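Local coordinates for protein endonuclease PI-MtuI (Mycobacterium tuberculosis, PDB 2IMZ) that is an intein that probably catalyses its own excision from the RecA precursor, joining the flanking segments by protein splicing, at residues R54-L59 with I66-P71. The protein carries 1 engineered substitution. Sequence-based numbering, arbitrary orientation.
Engineered in segment 66-71: Leu67 (natural residue Val).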
loop_
_atom_site.group_PDB
_atom_site.type_symbol
_atom_site.label_atom_id
_atom_site.label_comp_id
_atom_site.label_asym_id
_atom_site.label_seq_id
_atom_site.Cartn_x
_atom_site.Cartn_y
_atom_site.Cartn_z
ATOM N N ARG A 54 4.358 14.094 9.719
ATOM C CA ARG A 54 4.542 14.397 8.306
ATOM C C ARG A 54 3.569 15.487 7.875
ATOM O O ARG A 54 2.672 15.862 8.628
ATOM C CB ARG A 54 4.291 13.146 7.460
ATOM C CG ARG A 54 5.075 11.927 7.902
ATOM C CD ARG A 54 4.909 10.776 6.928
ATOM N NE ARG A 54 5.617 9.586 7.385
ATOM C CZ ARG A 54 6.061 8.623 6.583
ATOM N NH1 ARG A 54 5.877 8.711 5.273
ATOM N NH2 ARG A 54 6.690 7.573 7.093
ATOM N N ASP A 55 3.755 15.997 6.664
ATOM C CA ASP A 55 2.866 17.023 6.136
ATOM C C ASP A 55 1.630 16.322 5.592
ATOM O O ASP A 55 1.741 15.350 4.846
ATOM C CB ASP A 55 3.529 17.803 4.995
ATOM C CG ASP A 55 4.769 18.543 5.433
ATOM O OD1 ASP A 55 4.719 19.213 6.481
ATOM O OD2 ASP A 55 5.793 18.461 4.722
ATOM N N VAL A 56 0.456 16.816 5.966
ATOM C CA VAL A 56 -0.790 16.229 5.487
ATOM C C VAL A 56 -1.707 17.315 4.954
ATOM O O VAL A 56 -1.694 18.444 5.445
ATOM C CB VAL A 56 -1.548 15.487 6.607
ATOM C CG1 VAL A 56 -0.768 14.266 7.047
ATOM C CG2 VAL A 56 -1.787 16.427 7.786
ATOM N N ILE A 57 -2.493 16.969 3.941
ATOM C CA ILE A 57 -3.448 17.908 3.378
ATOM C C ILE A 57 -4.836 17.384 3.727
ATOM O O ILE A 57 -4.974 16.235 4.153
ATOM C CB ILE A 57 -3.272 18.065 1.841
ATOM C CG1 ILE A 57 -3.310 16.709 1.133
ATOM C CG2 ILE A 57 -1.961 18.782 1.558
ATOM C CD1 ILE A 57 -4.709 16.182 0.884
ATOM N N GLY A 58 -5.854 18.221 3.566
ATOM C CA GLY A 58 -7.200 17.804 3.914
ATOM C C GLY A 58 -8.216 17.843 2.795
ATOM O O GLY A 58 -8.211 18.741 1.949
ATOM N N LEU A 59 -9.104 16.854 2.796
ATOM C CA LEU A 59 -10.152 16.762 1.793
ATOM C C LEU A 59 -11.490 16.620 2.496
ATOM O O LEU A 59 -11.770 15.576 3.089
ATOM C CB LEU A 59 -9.917 15.545 0.889
ATOM C CG LEU A 59 -8.561 15.471 0.173
ATOM C CD1 LEU A 59 -8.460 14.161 -0.597
ATOM C CD2 LEU A 59 -8.407 16.659 -0.767
ATOM N N ILE A 66 -13.761 14.706 6.886
ATOM C CA ILE A 66 -12.547 15.323 6.370
ATOM C C ILE A 66 -11.391 14.349 6.467
ATOM O O ILE A 66 -10.990 13.943 7.555
ATOM C CB ILE A 66 -12.155 16.605 7.138
ATOM C CG1 ILE A 66 -13.239 17.674 6.976
ATOM C CG2 ILE A 66 -10.827 17.139 6.596
ATOM C CD1 ILE A 66 -12.912 18.993 7.672
ATOM N N LEU A 67 -10.861 13.971 5.314
ATOM C CA LEU A 67 -9.742 13.047 5.268
ATOM C C LEU A 67 -8.431 13.829 5.276
ATOM O O LEU A 67 -8.169 14.618 4.370
ATOM C CB LEU A 67 -9.822 12.197 4.002
ATOM C CG LEU A 67 -8.680 11.203 3.771
ATOM C CD1 LEU A 67 -8.696 10.124 4.850
ATOM C CD2 LEU A 67 -8.823 10.585 2.400
ATOM N N TRP A 68 -7.625 13.623 6.313
ATOM C CA TRP A 68 -6.321 14.273 6.416
ATOM C C TRP A 68 -5.285 13.197 6.108
ATOM O O TRP A 68 -5.154 12.220 6.846
ATOM C CB TRP A 68 -6.080 14.820 7.826
ATOM C CG TRP A 68 -6.887 16.046 8.154
ATOM C CD1 TRP A 68 -8.029 16.105 8.896
ATOM C CD2 TRP A 68 -6.595 17.389 7.759
ATOM N NE1 TRP A 68 -8.468 17.408 8.992
ATOM C CE2 TRP A 68 -7.604 18.215 8.302
ATOM C CE3 TRP A 68 -5.576 17.977 6.998
ATOM C CZ2 TRP A 68 -7.622 19.602 8.107
ATOM C CZ3 TRP A 68 -5.596 19.356 6.804
ATOM C CH2 TRP A 68 -6.613 20.151 7.358
ATOM N N ALA A 69 -4.556 13.367 5.012
ATOM C CA ALA A 69 -3.562 12.378 4.620
ATOM C C ALA A 69 -2.378 13.040 3.942
ATOM O O ALA A 69 -2.461 14.191 3.517
ATOM C CB ALA A 69 -4.198 11.364 3.672
ATOM N N THR A 70 -1.271 12.314 3.855
ATOM C CA THR A 70 -0.091 12.836 3.188
ATOM C C THR A 70 -0.480 12.980 1.724
ATOM O O THR A 70 -1.287 12.204 1.211
ATOM C CB THR A 70 1.096 11.868 3.313
ATOM O OG1 THR A 70 0.710 10.575 2.829
ATOM C CG2 THR A 70 1.539 11.759 4.767
ATOM N N PRO A 71 0.077 13.980 1.029
ATOM C CA PRO A 71 -0.272 14.159 -0.384
ATOM C C PRO A 71 -0.031 12.945 -1.283
ATOM O O PRO A 71 -0.640 12.827 -2.347
ATOM C CB PRO A 71 0.558 15.379 -0.798
ATOM C CG PRO A 71 1.697 15.385 0.179
ATOM C CD PRO A 71 1.039 15.001 1.474
#
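Two reciprocal pairs of backbone hydrogen bonds, Ile57 with Ala69 and Leu59 with Leu67, tie strand 54-59 to strand 66-69 in antiparallel register. Ile57 N lies 2.8 Å from Ala69 O, and Leu59 N is 2.9 Å from Leu67 O. Between these pairs sits the non-hydrogen-bonded pair Gly58–Trp68, where the alpha carbons close to 4.4 Å. Alpha-carbon hydrogens add weaker contacts, Trp68 CA to Ile57 O and Gly58 CA to Leu67 O among them.

Apolar packing is carried by the Trp68 indole, which lies across the facing strand at Gly58. Gly58 CA rests over one face, 3.8 Å from the centroid of the six-membered ring, in a CH-pi contact; Ile66 CG2 covers the rim of the same face. Trp68 CG stands beside the backbone N (chi1 -73°), and from there the ring extends over the partner strand, CZ3 lying 3.4 Å from Gly58 N, an approach that a glycine, lacking CB, accommodates. Val56 crosses the indole at about a right angle, its CG2 4.2 Å from Trp68 CE3. On the other face of the sheet lie Ile57, Leu59, Ala69 and the engineered Leu67.

Past the end of strand 66-69, Thr70 continues the contact through its methyl group, CG2, which meets Asp55 O at 3.6 Å and packs obliquely against Arg54 CB and CD. Arg54 NE donates to Gln51 O, and its NH1 forms a salt bridge with Asp72 OD1 of the second subunit. Arg144, from the neighbouring strand 134-153, makes a cation-pi contact with the Trp68 ring. The whole is a beta hairpin in the all-beta Hint fold, and its second strand runs into Thr70, first residue of the intein block B TXXH motif; Thr70 OG1, hydrogen-bonded to Asp72 OD1 and to the backbone N of the oxidised Cys1, is consistent with a role at the N-terminal splice junction.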